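Local coordinates for adenine phosphoribosyltransferase, putative (Trypanosoma brucei brucei, PDB 5VN4) that catalyses the salvage step that makes AMP and pyrophosphate from adenine and 5-phospho-alpha-D-ribose 1-diphosphate, and works as a homodimer, at the interface of chains A and B. Sequence-based numbering; all coordinates share one arbitrary frame. Chains: chain A/B, Adenine phosphoribosyltransferase, putative.

Contact 1: the interface of chains A and B. Residues chain A 120-122, 168-169, 171-172; chain B 234-236, 239-240, 243.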
# COMPACT_ATOMS: atom_id res chain seq x y z
N ILE A 120 -5.32 -10.17 15.87
CA ILE A 120 -4.22 -10.55 16.75
C ILE A 120 -3.24 -9.38 16.78
O ILE A 120 -2.88 -8.85 15.73
CB ILE A 120 -3.51 -11.81 16.23
CG1 ILE A 120 -4.50 -12.93 15.94
CG2 ILE A 120 -2.42 -12.25 17.21
CD1 ILE A 120 -3.87 -14.06 15.17
N LYS A 121 -2.78 -9.01 17.97
CA LYS A 121 -1.82 -7.92 18.12
C LYS A 121 -0.45 -8.45 18.52
O LYS A 121 -0.33 -9.37 19.34
CB LYS A 121 -2.30 -6.89 19.16
CG LYS A 121 -2.33 -7.39 20.59
CD LYS A 121 -2.61 -6.24 21.56
CE LYS A 121 -2.81 -6.75 22.98
NZ LYS A 121 -3.03 -5.64 23.95
N SER A 122 0.59 -7.88 17.91
CA SER A 122 1.97 -8.21 18.24
C SER A 122 2.37 -7.54 19.55
O SER A 122 1.60 -6.79 20.16
CB SER A 122 2.89 -7.71 17.12
OG SER A 122 3.03 -6.30 17.17
N GLN A 168 6.08 -12.47 15.03
CA GLN A 168 5.22 -12.77 16.18
C GLN A 168 3.80 -13.12 15.74
O GLN A 168 3.19 -14.04 16.28
CB GLN A 168 5.21 -11.59 17.15
CG GLN A 168 6.55 -11.39 17.83
CD GLN A 168 6.70 -10.06 18.55
OE1 GLN A 168 5.92 -9.14 18.34
NE2 GLN A 168 7.72 -9.96 19.41
N LEU A 169 3.27 -12.40 14.74
CA LEU A 169 1.92 -12.66 14.26
C LEU A 169 1.84 -13.98 13.49
O LEU A 169 0.85 -14.71 13.61
CB LEU A 169 1.44 -11.49 13.42
CG LEU A 169 1.29 -10.16 14.17
CD1 LEU A 169 1.04 -9.02 13.18
CD2 LEU A 169 0.17 -10.23 15.21
N ASP A 171 3.82 -16.54 14.04
CA ASP A 171 3.96 -17.51 15.12
C ASP A 171 2.65 -17.70 15.88
O ASP A 171 2.35 -18.82 16.32
CB ASP A 171 5.07 -17.01 16.05
CG ASP A 171 5.40 -17.99 17.14
OD1 ASP A 171 6.06 -19.01 16.84
OD2 ASP A 171 5.00 -17.74 18.30
N ALA A 172 1.86 -16.64 16.01
CA ALA A 172 0.60 -16.71 16.74
C ALA A 172 -0.41 -17.64 16.08
O ALA A 172 -1.36 -18.07 16.74
CB ALA A 172 -0.00 -15.32 16.90
N ILE B 234 -6.96 -9.75 20.35
CA ILE B 234 -6.40 -10.82 21.16
C ILE B 234 -4.88 -10.81 21.06
O ILE B 234 -4.31 -10.41 20.04
CB ILE B 234 -7.00 -12.21 20.82
CG1 ILE B 234 -6.58 -12.66 19.42
CG2 ILE B 234 -8.52 -12.16 20.90
CD1 ILE B 234 -7.05 -14.06 19.06
N SER B 235 -4.22 -11.26 22.13
CA SER B 235 -2.77 -11.30 22.15
C SER B 235 -2.26 -12.52 21.38
O SER B 235 -3.02 -13.43 21.03
CB SER B 235 -2.26 -11.37 23.59
OG SER B 235 -2.65 -12.60 24.18
N CYS B 236 -0.95 -12.55 21.13
CA CYS B 236 -0.36 -13.73 20.50
C CYS B 236 -0.53 -14.97 21.38
O CYS B 236 -0.84 -16.05 20.88
CB CYS B 236 1.12 -13.51 20.18
SG CYS B 236 1.40 -12.35 18.82
N ALA B 239 -4.07 -16.10 21.02
CA ALA B 239 -4.31 -16.70 19.71
C ALA B 239 -3.73 -18.11 19.63
O ALA B 239 -4.33 -19.00 19.02
CB ALA B 239 -3.75 -15.81 18.59
N LYS B 240 -2.57 -18.34 20.26
CA LYS B 240 -1.93 -19.65 20.17
C LYS B 240 -2.73 -20.72 20.90
O LYS B 240 -2.63 -21.90 20.55
CB LYS B 240 -0.50 -19.57 20.69
CG LYS B 240 0.40 -18.75 19.79
CD LYS B 240 1.60 -18.17 20.53
CE LYS B 240 2.83 -19.03 20.35
NZ LYS B 240 4.05 -18.30 20.79
N ILE B 243 -4.97 -22.35 18.35
CA ILE B 243 -4.36 -23.06 17.23
C ILE B 243 -4.80 -24.51 17.20
O ILE B 243 -4.83 -25.18 18.24
CB ILE B 243 -2.82 -22.95 17.26
CG1 ILE B 243 -2.37 -21.51 16.97
CG2 ILE B 243 -2.19 -23.90 16.26
CD1 ILE B 243 -0.87 -21.35 17.03
OXT ILE B 243 -5.14 -25.06 16.15
O HOH W 1 0.59 -10.16 21.78
O HOH W 2 -4.17 -18.49 16.29

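Contact 2: the interface of chains A and B. Residues chain A 118-119, 141; chain B 225, 228, 232-234, 242.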
# COMPACT_ATOMS: atom_id res chain seq x y z
N VAL A 118 -12.10 -9.78 14.46
CA VAL A 118 -11.19 -10.27 15.49
C VAL A 118 -9.77 -10.21 14.94
O VAL A 118 -9.50 -10.68 13.84
CB VAL A 118 -11.56 -11.70 15.91
CG1 VAL A 118 -10.55 -12.25 16.91
CG2 VAL A 118 -12.97 -11.73 16.51
N ILE A 119 -8.87 -9.60 15.70
CA ILE A 119 -7.51 -9.37 15.23
C ILE A 119 -6.51 -9.77 16.31
O ILE A 119 -6.81 -9.72 17.51
CB ILE A 119 -7.27 -7.91 14.75
CG1 ILE A 119 -7.34 -6.93 15.92
CG2 ILE A 119 -8.28 -7.53 13.68
CD1 ILE A 119 -7.12 -5.47 15.51
N PHE A 141 -7.61 -12.28 12.46
CA PHE A 141 -7.69 -13.69 12.81
C PHE A 141 -8.46 -14.44 11.73
O PHE A 141 -9.50 -13.98 11.26
CB PHE A 141 -8.40 -13.86 14.15
CG PHE A 141 -8.42 -15.28 14.63
CD1 PHE A 141 -7.31 -15.83 15.26
CD2 PHE A 141 -9.53 -16.09 14.42
CE1 PHE A 141 -7.32 -17.14 15.69
CE2 PHE A 141 -9.54 -17.40 14.85
CZ PHE A 141 -8.43 -17.93 15.49
N PRO B 225 -18.43 -11.22 13.97
CA PRO B 225 -18.42 -12.55 14.60
C PRO B 225 -19.46 -12.63 15.71
O PRO B 225 -19.26 -12.10 16.81
CB PRO B 225 -16.99 -12.67 15.13
CG PRO B 225 -16.57 -11.27 15.37
CD PRO B 225 -17.23 -10.44 14.31
N HIS B 228 -18.25 -14.28 19.20
CA HIS B 228 -16.99 -13.94 19.84
C HIS B 228 -17.22 -13.23 21.17
O HIS B 228 -17.98 -12.27 21.24
CB HIS B 228 -16.16 -13.05 18.92
CG HIS B 228 -14.84 -12.67 19.51
ND1 HIS B 228 -13.79 -13.56 19.62
CD2 HIS B 228 -14.41 -11.51 20.07
CE1 HIS B 228 -12.77 -12.96 20.19
NE2 HIS B 228 -13.11 -11.72 20.47
N ARG B 232 -12.32 -7.83 20.81
CA ARG B 232 -11.99 -8.33 19.49
C ARG B 232 -10.49 -8.34 19.21
O ARG B 232 -10.07 -8.93 18.21
CB ARG B 232 -12.71 -7.51 18.41
CG ARG B 232 -12.10 -6.13 18.15
CD ARG B 232 -12.93 -5.35 17.15
NE ARG B 232 -12.34 -4.04 16.85
CZ ARG B 232 -11.48 -3.83 15.86
NH1 ARG B 232 -11.10 -4.83 15.08
NH2 ARG B 232 -11.00 -2.61 15.65
N ILE B 233 -9.68 -7.72 20.07
CA ILE B 233 -8.23 -7.72 19.93
C ILE B 233 -7.67 -8.76 20.88
O ILE B 233 -7.89 -8.68 22.10
CB ILE B 233 -7.64 -6.33 20.23
CG1 ILE B 233 -8.31 -5.26 19.35
CG2 ILE B 233 -6.12 -6.32 20.05
CD1 ILE B 233 -7.98 -3.84 19.75
N ILE B 234 -6.96 -9.75 20.35
CA ILE B 234 -6.40 -10.82 21.16
C ILE B 234 -4.88 -10.81 21.06
O ILE B 234 -4.31 -10.41 20.04
CB ILE B 234 -7.00 -12.21 20.82
CG1 ILE B 234 -6.58 -12.66 19.42
CG2 ILE B 234 -8.52 -12.16 20.90
CD1 ILE B 234 -7.05 -14.06 19.06
N LEU B 242 -5.81 -21.02 20.59
CA LEU B 242 -6.83 -21.37 19.62
C LEU B 242 -6.28 -22.16 18.43
O LEU B 242 -7.07 -22.57 17.57
CB LEU B 242 -7.52 -20.11 19.08
CG LEU B 242 -8.05 -19.09 20.09
CD1 LEU B 242 -8.49 -17.83 19.38
CD2 LEU B 242 -9.20 -19.68 20.89

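Contact 3: the interface of chains A and B. Residues chain A 60-61, 63-64; chain B 100, 103-105.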
# COMPACT_ATOMS: atom_id res chain seq x y z
N PRO A 60 8.17 2.47 -13.37
CA PRO A 60 7.51 1.19 -13.66
C PRO A 60 8.46 0.08 -14.06
O PRO A 60 8.17 -1.09 -13.80
CB PRO A 60 6.49 1.54 -14.76
CG PRO A 60 6.99 2.83 -15.35
CD PRO A 60 7.62 3.57 -14.18
N GLU A 61 9.60 0.40 -14.69
CA GLU A 61 10.56 -0.65 -15.04
C GLU A 61 11.09 -1.35 -13.80
O GLU A 61 11.17 -2.58 -13.75
CB GLU A 61 11.69 -0.07 -15.90
CG GLU A 61 12.72 -1.11 -16.33
CD GLU A 61 13.79 -0.54 -17.23
OE1 GLU A 61 14.08 -1.17 -18.27
OE2 GLU A 61 14.35 0.53 -16.91
N MET A 63 9.62 -1.36 -10.80
CA MET A 63 8.49 -2.05 -10.19
C MET A 63 8.22 -3.39 -10.87
O MET A 63 7.99 -4.41 -10.20
CB MET A 63 7.23 -1.18 -10.21
CG MET A 63 7.28 -0.00 -9.24
SD MET A 63 7.24 -0.51 -7.50
CE MET A 63 5.48 -0.78 -7.26
N ARG A 64 8.27 -3.41 -12.20
CA ARG A 64 8.12 -4.66 -12.93
C ARG A 64 9.25 -5.63 -12.61
O ARG A 64 9.03 -6.84 -12.51
CB ARG A 64 8.07 -4.37 -14.43
CG ARG A 64 7.73 -5.58 -15.30
CD ARG A 64 7.51 -5.15 -16.74
NE ARG A 64 6.63 -3.99 -16.81
CZ ARG A 64 7.01 -2.77 -17.16
NH1 ARG A 64 8.26 -2.53 -17.52
NH2 ARG A 64 6.13 -1.78 -17.17
N VAL B 100 1.89 -0.82 -13.01
CA VAL B 100 2.92 -1.66 -13.62
C VAL B 100 2.46 -2.19 -14.97
O VAL B 100 3.25 -2.26 -15.92
CB VAL B 100 3.39 -2.77 -12.67
CG1 VAL B 100 4.03 -2.18 -11.43
CG2 VAL B 100 2.26 -3.72 -12.30
N ASN B 103 2.53 0.50 -17.46
CA ASN B 103 3.89 1.01 -17.62
C ASN B 103 3.96 2.52 -17.32
O ASN B 103 4.54 3.29 -18.09
CB ASN B 103 4.45 0.67 -19.00
CG ASN B 103 5.96 0.78 -19.06
OD1 ASN B 103 6.64 0.61 -18.05
ND2 ASN B 103 6.49 1.06 -20.24
N VAL B 104 3.38 2.93 -16.20
CA VAL B 104 3.41 4.34 -15.79
C VAL B 104 3.83 4.44 -14.33
O VAL B 104 3.65 3.49 -13.55
CB VAL B 104 2.05 5.05 -16.01
CG1 VAL B 104 1.72 5.11 -17.49
CG2 VAL B 104 0.93 4.41 -15.19
N PRO B 105 4.35 5.61 -13.92
CA PRO B 105 4.61 5.86 -12.50
C PRO B 105 3.38 5.69 -11.63
O PRO B 105 2.26 6.06 -12.02
CB PRO B 105 5.07 7.32 -12.49
CG PRO B 105 5.64 7.55 -13.85
CD PRO B 105 4.80 6.72 -14.78
O HOH W 3 8.98 -0.18 -17.95

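Contact 1: the interface of chains A and B
B:Cys236 opens the C-terminal helix 236-240 of one subunit and points its thiol into the other, toward strand 119-121 and the end of helix 161-172. SG stands anti to the carbonyl carbon (chi1 -71°), which brings it near two backbone carbonyl oxygens, those of A:Lys121 and A:Gln168; both contacts are at best weak hydrogen bonds. The methyl of A:Ala172 packs against the same side chain, CB to SG at 3.8 Å. One turn on, B:Lys240 runs over A:Ala172 with its CG lying on the alanine CA, then bends at chi3 (97°), so that the chain crosses A:Asp171 obliquely and brings NZ to its carboxylate. There NZ forms a salt bridge of 2.7 Å with carboxylate OD2, met nearly along the C-O axis. With CG anti to the backbone N (chi1 -175°), A:Asp171 turns OD2 toward the lysine.

On the strand side, the backbones join as a parallel bridge between strands 119-121 and 233-235, where A:Lys121 N donates to B:Ile234 O at 2.9 Å. The isoleucines A:Ile120 and B:Ile234 cross obliquely through their CG1 atoms, and A:Ile120 CD1 reaches the methyl of B:Ala239, 3.8 Å from its CB. Water completes the seam at both ends of the short helix: one molecule joins A:Lys121 O to B:Cys236 N, the N-H pointing almost straight at it, and another lies 2.9 Å from A:Ala172 O and 2.8 Å from B:Ala239 O.

Contact 2: the interface of chains A and B
A parallel beta bridge between subunits, A:Ile119 with B:Ile233, forms the spine of this part of the dimer interface in a type I phosphoribosyltransferase. The backbone of A:Ile119 uses both of its polar groups: its N donates to B:Arg232 O at 2.9 Å, and its O accepts from B:Ile234 N at 2.8 Å. Both donors approach nearly along the C=O axis, and the bond from B:Ile234 N is almost straight, 170° at the hydrogen. The side chains of A:Ile119 and B:Ile233 lie alongside each other and point the same way, CG1 against CG1 at 3.9 Å. A:Ile119 places CG1 in the crowded position between backbone N and carbonyl carbon (chi1 67°). The extended arm of B:Arg232 runs parallel to it on the same side, so that NH1 of the guanidinium comes beside the isoleucine CD1 and CG2.

Just before the strand, A:Val118 meets B:His228 tip to tip. Its CG2 branch sits over the centre of the imidazole face, 3.6 Å from the ring centroid, in a CH-pi contact, while B:Pro225 CG touches the same methyl at 3.8 Å. The other branch, CG1, lies against B:Arg232 O. The histidine carries its ring anti to the backbone N (chi1 -180°), turned so that a face meets the methyl. Beside this, A:Phe141, just after strand 138-140, crosses B:Leu242 obliquely, and leucine CD1 rests 3.9 Å from both CE1 and CZ of the phenyl ring.

Contact 3: the interface of chains A and B
In this phosphoribosyltransferase dimer, the start of helix 60-75 of one subunit packs against the C-terminal end of helix 95-102 of the other, and B:Val100, B:Asn103 and A:Pro60 bury the most surface. B:Asn103 follows the helix in a left-handed backbone conformation (phi 62°) with CG anti to the backbone N. Its amide oxygen OD1 accepts a hydrogen bond of 2.6 Å from the guanidinium NH2 of A:Arg64. The two side chains cross at about a right angle, with guanidinium and amide planes 67° apart; OD1 lies in the guanidinium plane, but the donor stands above the amide plane and does not follow a lone pair. A water joins the other terminal nitrogen, NH1, to the same OD1, which thus faces both arms of the guanidinium.

B:Val100 contributes in two ways. Its backbone O takes a second bond from A:Arg64 NH2, at 3.2 Å, lying in the guanidinium plane, with the donor in the carbonyl plane. Its CG1 branch, anti to the carbonyl carbon, meets A:Met63 CB at 3.6 Å. The arginine, bent at chi3 (-48°), may add positive charge favourably at the carbonyl end of helix 95-102. A:Pro60 crosses B:Asn103 at about a right angle, its CB 3.4 Å from OD1. The CG of the proline ring extends over the following backbone, 3.9 Å from B:Val104 CA, while CD approaches B:Pro105 N at 3.9 Å.

Contacts 1 and 2 are continuous: their C-alpha centres lie about 10 Å apart, they share B:Ile234, and both draw on the pairing of strand 119-121 of chain A with strand 233-235 of chain B. Together they dock the C-terminal segment of one subunit on the other. Contact 3 lies far off, its C-alpha centre about 36 Å from that of contact 1 and about 38 Å from that of contact 2, and joins helix 60-75 to helix 95-102 without a shared residue. Because the homodimer is two-fold symmetric, every contact recurs with the chains exchanged, so each subunit both lends its C-terminal segment and receives its partner's.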